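Local coordinates for acyl-coenzyme A oxidase acox-1.1 (Caenorhabditis elegans, PDB 5K3H), which catalyses the first step of peroxisomal beta-oxidation, using FAD and oxygen to desaturate acyl-CoA thioesters to (2E)-enoyl-CoA with release of hydrogen peroxide, at residues H3-T7 / A23-H28; T7-N13 / R632-V636; D15-R20 / R315-R321; S307-N311 / L615-F620. All coordinates share one frame. Residue numbers count along the deposited sequence, not the author numbering.

Interaction 1: H3-T7 / A23-H28; sequences HLNKT and ATFDTH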
# COMPACT_ATOMS: atom_id res chain seq x y z
N HIS B 3 -6.32 -0.09 37.65
CA HIS B 3 -6.49 1.15 36.93
C HIS B 3 -7.68 1.01 36.00
O HIS B 3 -8.17 -0.10 35.74
CB HIS B 3 -5.23 1.51 36.13
CG HIS B 3 -3.99 1.63 36.98
ND1 HIS B 3 -2.97 0.69 36.95
CD2 HIS B 3 -3.60 2.58 37.86
CE1 HIS B 3 -2.01 1.07 37.77
NE2 HIS B 3 -2.36 2.21 38.34
N LEU B 4 -8.18 2.14 35.51
CA LEU B 4 -9.20 2.09 34.46
C LEU B 4 -8.73 1.29 33.24
O LEU B 4 -9.51 0.54 32.63
CB LEU B 4 -9.59 3.52 34.09
CG LEU B 4 -10.45 4.17 35.20
CD1 LEU B 4 -10.67 5.69 35.00
CD2 LEU B 4 -11.80 3.44 35.39
N ASN B 5 -7.46 1.41 32.86
CA ASN B 5 -6.91 0.63 31.75
C ASN B 5 -6.47 -0.74 32.28
O ASN B 5 -5.61 -0.82 33.16
CB ASN B 5 -5.78 1.38 31.04
CG ASN B 5 -5.18 0.60 29.87
OD1 ASN B 5 -4.67 -0.51 30.05
ND2 ASN B 5 -5.24 1.17 28.66
N LYS B 6 -7.11 -1.80 31.79
CA LYS B 6 -6.90 -3.14 32.31
C LYS B 6 -5.73 -3.85 31.66
O LYS B 6 -5.50 -5.04 31.96
CB LYS B 6 -8.17 -3.99 32.13
CG LYS B 6 -9.35 -3.45 32.89
CD LYS B 6 -9.01 -3.37 34.35
CE LYS B 6 -10.22 -3.03 35.18
NZ LYS B 6 -10.62 -1.61 35.00
N THR B 7 -5.01 -3.20 30.73
CA THR B 7 -3.88 -3.82 30.07
C THR B 7 -2.54 -3.53 30.76
O THR B 7 -1.57 -4.28 30.55
CB THR B 7 -3.87 -3.38 28.61
OG1 THR B 7 -5.13 -3.73 28.03
CG2 THR B 7 -2.78 -4.05 27.82
N ALA B 23 -6.28 7.09 30.90
CA ALA B 23 -7.61 6.63 30.51
C ALA B 23 -8.68 7.20 31.42
O ALA B 23 -8.53 7.24 32.65
CB ALA B 23 -7.68 5.10 30.52
N THR B 24 -9.79 7.63 30.82
CA THR B 24 -10.96 8.11 31.53
C THR B 24 -12.09 7.09 31.56
O THR B 24 -13.21 7.44 31.95
CB THR B 24 -11.48 9.35 30.85
OG1 THR B 24 -12.00 8.94 29.58
CG2 THR B 24 -10.36 10.33 30.61
N PHE B 25 -11.83 5.85 31.13
CA PHE B 25 -12.85 4.83 31.05
C PHE B 25 -12.21 3.46 31.24
O PHE B 25 -11.00 3.27 31.04
CB PHE B 25 -13.61 4.86 29.71
CG PHE B 25 -12.74 4.57 28.51
CD1 PHE B 25 -12.04 5.60 27.87
CD2 PHE B 25 -12.61 3.28 28.01
CE1 PHE B 25 -11.24 5.33 26.80
CE2 PHE B 25 -11.80 3.00 26.94
CZ PHE B 25 -11.13 4.02 26.32
N ASP B 26 -13.07 2.50 31.60
CA ASP B 26 -12.69 1.12 31.88
C ASP B 26 -12.62 0.33 30.57
O ASP B 26 -13.63 0.14 29.89
CB ASP B 26 -13.74 0.54 32.83
CG ASP B 26 -13.57 -0.94 33.11
OD1 ASP B 26 -12.59 -1.56 32.65
OD2 ASP B 26 -14.46 -1.51 33.79
N THR B 27 -11.44 -0.19 30.23
CA THR B 27 -11.28 -0.81 28.92
C THR B 27 -12.00 -2.16 28.83
O THR B 27 -12.36 -2.57 27.71
CB THR B 27 -9.78 -0.97 28.56
OG1 THR B 27 -9.11 -1.80 29.52
CG2 THR B 27 -9.08 0.38 28.50
N HIS B 28 -12.25 -2.85 29.95
CA HIS B 28 -13.12 -4.02 29.91
C HIS B 28 -14.52 -3.63 29.43
O HIS B 28 -15.17 -4.40 28.71
CB HIS B 28 -13.25 -4.69 31.29
CG HIS B 28 -12.07 -5.53 31.70
ND1 HIS B 28 -11.07 -5.90 30.82
CD2 HIS B 28 -11.75 -6.07 32.89
CE1 HIS B 28 -10.18 -6.63 31.47
NE2 HIS B 28 -10.57 -6.75 32.73
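An N-capped helix start, held by the irregular N-terminal arm of the chain, defines this contact: Asp26 is the N-cap of helix 27-35, its OD1 taking a weak capping bond from His28 N at 3.0 Å. The same OD1 meets Lys6 NZ at 3.1 Å in a salt bridge, and NZ also donates to His3 O (3.0 Å), so the lysine curls back over its own backbone. Leu4 O accepts from Thr27 N at 3.2 Å and lies 3.3 Å from Asp26 CA in a CA-H...O contact. Thr27, in the p rotamer, returns OG1 to Lys6 N at 3.0 Å, a task its short hydroxyl side chain suits. Lys6 CG makes a CH-pi contact over the His28 ring face, 3.4 Å from the centroid, while His28 ND1 bonds to Glu619. Asn5 OD1 accepts from Thr7 N (2.8 Å) in an Asx turn, and its ND2 reaches Ser613 and Asp616. Directional polar bonds set the register, while Leu4 on Ala23 and the Lys6 chain over His28 add packing.

Interaction 2: T7-N13 / R632-V636; sequences TIQEGDN and RDGHV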
# COMPACT_ATOMS: atom_id res chain seq x y z
N THR B 7 -5.01 -3.20 30.73
CA THR B 7 -3.88 -3.82 30.07
C THR B 7 -2.54 -3.53 30.76
O THR B 7 -1.57 -4.28 30.55
CB THR B 7 -3.87 -3.38 28.61
OG1 THR B 7 -5.13 -3.73 28.03
CG2 THR B 7 -2.78 -4.05 27.82
N ILE B 8 -2.48 -2.52 31.64
CA ILE B 8 -1.25 -2.21 32.36
C ILE B 8 -0.80 -3.42 33.17
O ILE B 8 -1.62 -4.08 33.82
CB ILE B 8 -1.48 -1.00 33.28
CG1 ILE B 8 -1.90 0.25 32.49
CG2 ILE B 8 -0.24 -0.69 34.16
CD1 ILE B 8 -2.47 1.35 33.38
N GLN B 9 0.50 -3.72 33.14
CA GLN B 9 1.08 -4.70 34.04
C GLN B 9 2.33 -4.12 34.69
O GLN B 9 2.96 -3.22 34.12
CB GLN B 9 1.44 -6.01 33.31
CG GLN B 9 0.24 -6.83 32.87
CD GLN B 9 0.65 -8.13 32.20
OE1 GLN B 9 1.67 -8.73 32.56
NE2 GLN B 9 -0.13 -8.56 31.21
N GLU B 10 2.68 -4.60 35.89
CA GLU B 10 3.94 -4.19 36.49
C GLU B 10 5.11 -4.51 35.56
O GLU B 10 5.18 -5.60 34.99
CB GLU B 10 4.17 -4.86 37.83
CG GLU B 10 3.67 -4.05 39.00
CD GLU B 10 4.69 -3.05 39.52
OE1 GLU B 10 5.92 -3.27 39.39
OE2 GLU B 10 4.26 -2.04 40.12
N GLY B 11 6.03 -3.56 35.41
CA GLY B 11 7.21 -3.78 34.61
C GLY B 11 7.10 -3.35 33.17
O GLY B 11 8.09 -3.45 32.44
N ASP B 12 5.92 -2.90 32.73
CA ASP B 12 5.77 -2.42 31.37
C ASP B 12 6.63 -1.17 31.17
O ASP B 12 7.03 -0.49 32.12
CB ASP B 12 4.31 -2.08 31.07
CG ASP B 12 3.42 -3.32 30.97
OD1 ASP B 12 3.92 -4.49 30.94
OD2 ASP B 12 2.19 -3.13 30.87
N ASN B 13 6.92 -0.88 29.91
CA ASN B 13 7.62 0.34 29.54
C ASN B 13 6.92 1.56 30.14
O ASN B 13 5.75 1.81 29.82
CB ASN B 13 7.67 0.46 28.02
CG ASN B 13 8.51 1.64 27.55
OD1 ASN B 13 8.62 2.67 28.22
ND2 ASN B 13 9.12 1.49 26.39
N ARG B 632 2.55 -5.75 23.79
CA ARG B 632 1.71 -5.26 24.88
C ARG B 632 2.50 -4.47 25.92
O ARG B 632 2.04 -3.42 26.39
CB ARG B 632 1.00 -6.44 25.57
CG ARG B 632 -0.12 -6.01 26.51
CD ARG B 632 -0.26 -6.96 27.70
NE ARG B 632 1.03 -7.12 28.35
CZ ARG B 632 1.55 -6.23 29.18
NH1 ARG B 632 0.87 -5.13 29.47
NH2 ARG B 632 2.75 -6.43 29.73
N ASP B 633 3.71 -4.94 26.28
CA ASP B 633 4.46 -4.31 27.37
C ASP B 633 5.31 -3.11 26.95
O ASP B 633 5.82 -2.41 27.84
CB ASP B 633 5.35 -5.33 28.08
CG ASP B 633 6.38 -5.96 27.17
OD1 ASP B 633 6.62 -5.48 26.03
OD2 ASP B 633 7.00 -6.95 27.63
N GLY B 634 5.48 -2.84 25.66
CA GLY B 634 6.24 -1.69 25.23
C GLY B 634 7.74 -1.83 25.26
O GLY B 634 8.45 -0.83 25.07
N HIS B 635 8.26 -3.04 25.50
CA HIS B 635 9.70 -3.27 25.48
C HIS B 635 10.11 -3.64 24.05
O HIS B 635 10.40 -4.80 23.72
CB HIS B 635 10.09 -4.36 26.47
CG HIS B 635 9.80 -3.99 27.90
ND1 HIS B 635 10.20 -2.79 28.45
CD2 HIS B 635 9.16 -4.67 28.88
CE1 HIS B 635 9.81 -2.74 29.71
NE2 HIS B 635 9.18 -3.87 30.00
N VAL B 636 10.14 -2.62 23.20
CA VAL B 636 10.32 -2.84 21.77
C VAL B 636 11.78 -3.13 21.44
O VAL B 636 12.08 -4.10 20.74
CB VAL B 636 9.79 -1.64 20.96
CG1 VAL B 636 10.28 -1.74 19.52
CG2 VAL B 636 8.27 -1.63 21.00
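Neither segment is regular helix or strand: residues 7-13 make a type II beta turn from Gln9 to Asp12, and residues 632-636 combine an Asx turn at Asp633 with an inverse gamma turn centred on His635; Asp12 CA lies 4.6 Å from Asp633 CA. Gly11 takes the positive-phi position of the turn (phi 93°), where a CB would be jammed against the preceding carbonyl. Gly634 also has positive phi, and a CB would clash with Asn13 CB, so glycine permits the close approach. Asn13 N donates to Asp633 O and Asn13 ND2 to Gly634 O, both at 2.8 Å; its OD1 caps helix 14-21 through Asp15 N. Asp12 and Arg632 form a two-pronged salt bridge, with NH2 to OD1 at 2.6 Å and NH1 to OD2 at 2.8 Å, and Asp12 OD2 also accepts from Gln9 N at 2.9 Å, tying the turn together. His635 NE2 donates to Gly11 O at 2.7 Å. Asp633 OD1 accepts from His635 N at 3.0 Å in the Asx turn, while its OD2 pairs with Arg631. The arrangement is a type II turn and helix N-cap held against an Asx turn, joining the N-terminal arm to the loop before helix 636-645.

Interaction 3: D15-R20 / R315-R321; sequences DLTAER and RYSAVRR
Two helical segments cross steeply: the axes of helices 15-20 and 315-319 approach to 8.6 Å with 116° between their N-to-C directions, and the nearest CA pairs are Leu16-Ala318 (5.4 Å) and Asp15-Val319 (5.5 Å). Arg315, extended beyond an m chi1, packs its CG 4.1 Å from Leu16 CD1. Its NE lies 3.5 Å from Arg20 NH2 (Arg20 m,t,t); both guanidiniums form salt bridges with Asp616, which probably offsets the repulsion. Ala318 points toward helix 15-20, its small CB 4.0 Å from Leu16 CD1 and 3.7 Å from Glu19 CG, while Glu19 sends its carboxylate to Lys333 and Arg608. Val319 CG1 touches CB of Leu16 (rotamer t,p) at 4.1 Å. A water donates to Val319 O (2.4 Å) and Asp15 OD2 (2.7 Å). Arg320 leaves helical geometry (psi 118°) and points away, bonding to Tyr637 and to Met154 O of the second subunit. Arg321, chi1 m with extended chi2 and chi3, turns its guanidinium by chi4 of -87° onto Asp15 (chi1 m) in a two-pronged salt bridge: NH2 to OD1 2.9 Å, NE to OD2 3.0 Å; NH1 binds Glu331 O. The N-terminal helix is docked on the segment carrying Arg320 of the FAD site shared between subunits.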
# COMPACT_ATOMS: atom_id res chain seq x y z
N ASP B 15 6.99 4.62 29.46
CA ASP B 15 6.46 5.54 28.46
C ASP B 15 5.11 5.08 27.93
O ASP B 15 4.23 5.90 27.63
CB ASP B 15 7.48 5.70 27.34
CG ASP B 15 8.57 6.70 27.71
OD1 ASP B 15 8.31 7.56 28.59
OD2 ASP B 15 9.69 6.62 27.14
N LEU B 16 4.91 3.76 27.80
CA LEU B 16 3.62 3.24 27.37
C LEU B 16 2.62 3.25 28.52
O LEU B 16 1.47 3.67 28.35
CB LEU B 16 3.80 1.83 26.82
CG LEU B 16 2.59 1.13 26.23
CD1 LEU B 16 1.92 1.99 25.19
CD2 LEU B 16 3.05 -0.17 25.60
N THR B 17 3.05 2.83 29.71
CA THR B 17 2.19 2.93 30.89
C THR B 17 1.69 4.35 31.13
O THR B 17 0.52 4.55 31.46
CB THR B 17 2.92 2.39 32.11
OG1 THR B 17 3.26 1.02 31.88
CG2 THR B 17 2.02 2.47 33.32
N ALA B 18 2.55 5.37 30.96
CA ALA B 18 2.11 6.75 31.14
C ALA B 18 0.93 7.09 30.22
O ALA B 18 0.01 7.82 30.62
CB ALA B 18 3.26 7.72 30.88
N GLU B 19 0.94 6.56 29.00
CA GLU B 19 -0.18 6.81 28.09
C GLU B 19 -1.43 6.04 28.48
O GLU B 19 -2.53 6.40 28.04
CB GLU B 19 0.21 6.46 26.65
CG GLU B 19 1.34 7.31 26.08
CD GLU B 19 1.00 8.79 26.09
OE1 GLU B 19 -0.20 9.13 25.88
OE2 GLU B 19 1.94 9.60 26.32
N ARG B 20 -1.29 4.98 29.27
CA ARG B 20 -2.43 4.21 29.71
C ARG B 20 -3.07 4.78 30.96
O ARG B 20 -4.30 4.69 31.12
CB ARG B 20 -2.01 2.75 29.92
CG ARG B 20 -1.66 2.04 28.60
CD ARG B 20 -1.12 0.61 28.78
NE ARG B 20 -1.24 -0.20 27.57
CZ ARG B 20 -0.39 -1.17 27.21
NH1 ARG B 20 0.66 -1.47 27.96
NH2 ARG B 20 -0.61 -1.86 26.11
N ARG B 315 1.05 2.25 20.00
CA ARG B 315 1.97 1.80 21.05
C ARG B 315 3.41 2.23 20.75
O ARG B 315 4.09 2.80 21.61
CB ARG B 315 1.86 0.29 21.23
CG ARG B 315 0.61 -0.14 21.98
CD ARG B 315 0.37 -1.62 21.85
NE ARG B 315 -0.77 -2.04 22.64
CZ ARG B 315 -1.19 -3.29 22.77
NH1 ARG B 315 -0.56 -4.27 22.14
NH2 ARG B 315 -2.23 -3.55 23.52
N TYR B 316 3.89 1.94 19.53
CA TYR B 316 5.24 2.34 19.14
C TYR B 316 5.44 3.85 19.22
O TYR B 316 6.50 4.32 19.63
CB TYR B 316 5.55 1.82 17.73
CG TYR B 316 6.93 2.20 17.23
CD1 TYR B 316 8.06 1.61 17.76
CD2 TYR B 316 7.08 3.15 16.25
CE1 TYR B 316 9.33 1.99 17.33
CE2 TYR B 316 8.33 3.52 15.80
CZ TYR B 316 9.46 2.94 16.34
OH TYR B 316 10.70 3.31 15.88
N SER B 317 4.41 4.63 18.85
CA SER B 317 4.53 6.09 18.96
C SER B 317 4.66 6.54 20.41
O SER B 317 5.26 7.59 20.67
CB SER B 317 3.32 6.79 18.34
OG SER B 317 3.23 6.59 16.93
N ALA B 318 4.16 5.74 21.36
CA ALA B 318 4.30 6.08 22.77
C ALA B 318 5.70 5.75 23.30
O ALA B 318 6.22 6.45 24.18
CB ALA B 318 3.24 5.36 23.60
N VAL B 319 6.35 4.71 22.75
CA VAL B 319 7.67 4.32 23.24
C VAL B 319 8.82 4.94 22.43
O VAL B 319 9.94 5.04 22.94
CB VAL B 319 7.77 2.78 23.26
CG1 VAL B 319 6.50 2.19 23.82
CG2 VAL B 319 8.05 2.20 21.89
N ARG B 320 8.56 5.38 21.19
CA ARG B 320 9.57 5.98 20.32
C ARG B 320 9.73 7.47 20.62
O ARG B 320 8.78 8.23 20.45
CB ARG B 320 9.16 5.77 18.87
CG ARG B 320 10.07 6.41 17.83
CD ARG B 320 11.50 5.92 18.01
NE ARG B 320 12.29 6.24 16.83
CZ ARG B 320 13.38 5.59 16.44
NH1 ARG B 320 13.85 4.56 17.15
NH2 ARG B 320 13.99 5.97 15.32
N ARG B 321 10.92 7.88 21.05
CA ARG B 321 11.24 9.29 21.27
C ARG B 321 12.15 9.78 20.15
O ARG B 321 13.16 9.15 19.86
CB ARG B 321 11.90 9.47 22.64
CG ARG B 321 10.89 9.41 23.80
CD ARG B 321 11.54 9.41 25.15
NE ARG B 321 10.56 9.32 26.24
CZ ARG B 321 9.97 10.39 26.79
NH1 ARG B 321 10.27 11.60 26.32
NH2 ARG B 321 9.11 10.26 27.79
O HOH W 1 10.18 4.64 25.30

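Interaction 4: S307-N311 / L615-F620; sequences SYALN and LDSWEF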
# COMPACT_ATOMS: atom_id res chain seq x y z
N SER B 307 -7.57 -1.99 13.36
CA SER B 307 -7.21 -1.87 14.77
C SER B 307 -5.90 -2.61 15.09
O SER B 307 -5.11 -2.12 15.91
CB SER B 307 -8.37 -2.36 15.63
OG SER B 307 -8.13 -2.11 17.02
N TYR B 308 -5.63 -3.76 14.46
CA TYR B 308 -4.30 -4.36 14.59
C TYR B 308 -3.23 -3.32 14.30
O TYR B 308 -2.31 -3.12 15.10
CB TYR B 308 -4.07 -5.54 13.64
CG TYR B 308 -4.72 -6.85 13.96
CD1 TYR B 308 -5.18 -7.15 15.24
CD2 TYR B 308 -4.89 -7.80 12.96
CE1 TYR B 308 -5.80 -8.37 15.50
CE2 TYR B 308 -5.50 -9.02 13.22
CZ TYR B 308 -5.96 -9.30 14.48
OH TYR B 308 -6.56 -10.52 14.72
N ALA B 309 -3.33 -2.68 13.13
CA ALA B 309 -2.28 -1.76 12.70
C ALA B 309 -2.17 -0.55 13.62
O ALA B 309 -1.07 -0.10 13.94
CB ALA B 309 -2.54 -1.32 11.26
N LEU B 310 -3.31 -0.04 14.12
CA LEU B 310 -3.25 1.15 14.95
C LEU B 310 -2.73 0.84 16.35
O LEU B 310 -1.98 1.64 16.93
CB LEU B 310 -4.63 1.80 15.02
CG LEU B 310 -5.07 2.41 13.68
CD1 LEU B 310 -6.58 2.62 13.69
CD2 LEU B 310 -4.34 3.70 13.43
N ASN B 311 -3.08 -0.33 16.90
CA ASN B 311 -2.43 -0.78 18.14
C ASN B 311 -0.91 -0.75 17.98
O ASN B 311 -0.18 -0.26 18.84
CB ASN B 311 -2.90 -2.18 18.50
CG ASN B 311 -4.17 -2.19 19.36
OD1 ASN B 311 -4.10 -2.13 20.58
ND2 ASN B 311 -5.34 -2.26 18.71
N LEU B 615 -7.42 1.68 21.85
CA LEU B 615 -6.94 0.54 21.09
C LEU B 615 -6.72 -0.68 21.97
O LEU B 615 -6.97 -1.80 21.51
CB LEU B 615 -5.65 0.93 20.37
CG LEU B 615 -5.86 2.01 19.31
CD1 LEU B 615 -4.52 2.65 18.98
CD2 LEU B 615 -6.54 1.44 18.05
N ASP B 616 -6.26 -0.50 23.22
CA ASP B 616 -6.20 -1.61 24.16
C ASP B 616 -7.56 -2.27 24.35
O ASP B 616 -7.63 -3.46 24.68
CB ASP B 616 -5.72 -1.18 25.54
CG ASP B 616 -4.25 -0.92 25.59
OD1 ASP B 616 -3.48 -1.48 24.77
OD2 ASP B 616 -3.84 -0.17 26.53
N SER B 617 -8.65 -1.51 24.23
CA SER B 617 -9.98 -2.06 24.47
C SER B 617 -10.35 -3.15 23.49
O SER B 617 -11.31 -3.89 23.75
CB SER B 617 -11.02 -0.95 24.46
OG SER B 617 -10.80 -0.03 25.53
N TRP B 618 -9.67 -3.26 22.35
CA TRP B 618 -9.92 -4.38 21.46
C TRP B 618 -9.31 -5.68 21.98
O TRP B 618 -9.63 -6.76 21.46
CB TRP B 618 -9.37 -4.06 20.08
CG TRP B 618 -10.14 -3.00 19.45
CD1 TRP B 618 -10.15 -1.69 19.80
CD2 TRP B 618 -11.02 -3.13 18.34
NE1 TRP B 618 -11.00 -0.98 18.98
CE2 TRP B 618 -11.55 -1.85 18.07
CE3 TRP B 618 -11.42 -4.20 17.54
CZ2 TRP B 618 -12.44 -1.62 17.03
CZ3 TRP B 618 -12.31 -3.96 16.50
CH2 TRP B 618 -12.81 -2.68 16.26
N GLU B 619 -8.41 -5.58 22.96
CA GLU B 619 -7.86 -6.69 23.73
C GLU B 619 -7.31 -7.79 22.82
O GLU B 619 -7.80 -8.92 22.79
CB GLU B 619 -8.91 -7.19 24.71
CG GLU B 619 -9.21 -6.12 25.74
CD GLU B 619 -10.10 -6.60 26.83
OE1 GLU B 619 -10.99 -7.44 26.54
OE2 GLU B 619 -9.89 -6.17 27.97
N PHE B 620 -6.24 -7.41 22.09
CA PHE B 620 -5.45 -8.35 21.30
C PHE B 620 -4.21 -8.76 22.08
O PHE B 620 -3.38 -7.91 22.42
CB PHE B 620 -5.03 -7.73 19.97
CG PHE B 620 -6.16 -7.24 19.14
CD1 PHE B 620 -7.26 -8.06 18.87
CD2 PHE B 620 -6.13 -5.97 18.61
CE1 PHE B 620 -8.30 -7.61 18.10
CE2 PHE B 620 -7.18 -5.52 17.84
CZ PHE B 620 -8.26 -6.35 17.59
O HOH W 2 -5.39 -4.56 21.88
O HOH W 3 -2.69 -0.22 22.18
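This is a buried helix-to-turn contact inside the helical part of the oxidase, where helix 300-319 packs against the last part of helix 590-616 and the type I turn Asp616 to Glu619. Leu615 points into the joint, its CD2 3.6 Å from Leu310 CB, with Ile348 of helix 338-367 closing over both leucines. Farther along the turn, Trp618 lies over Ser307, small enough to fit beneath: a CH-pi contact with Ser307 CB 4.0 Å from the centroid of the six-membered ring. Phe620 receives the edge of Tyr308 on its face, a T-shaped pair with centroids 4.7 Å apart and planes at 69°; Tyr308 OH reaches Glu624. Asn311 suits its place because its amide can donate and accept at once: ND2 donates to Ser307 O at 2.8 Å and, across the gap, to Leu615 O at 3.3 Å. Its OD1 accepts from two waters, at 3.0 and 2.9 Å; the first accepts from Phe620 N at 3.0 Å, the second donates at 3.0 Å to Asp616 OD1, which also forms a salt bridge with Arg315. Glu619, with phi 52°, leaves helical angles. The arrangement joins the C-alpha1 and C-terminal helical regions of the acyl-CoA oxidase fold.

How the interactions relate
The contacts run from surface to interior. Interaction 2 lies at the surface and interaction 1 is partly buried; both rely on backbone hydrogen bonds and a salt bridge to hold irregular chain, and they share Thr7. Interactions 3 and 4 are buried and both use helix 300-319, but 3 mixes small apolar packing with ion pairs, whereas 4 relies on aromatic and leucine packing around one polar asparagine. Asp616 of interaction 4 touches all the other three, by salt bridges to Arg315 and Arg20, a probable bond from Asn5 and packing on Thr7. Arg20 NH1 in turn probably bonds to Arg632 O of interaction 2, and His28 to Glu619 joins 1 and 4.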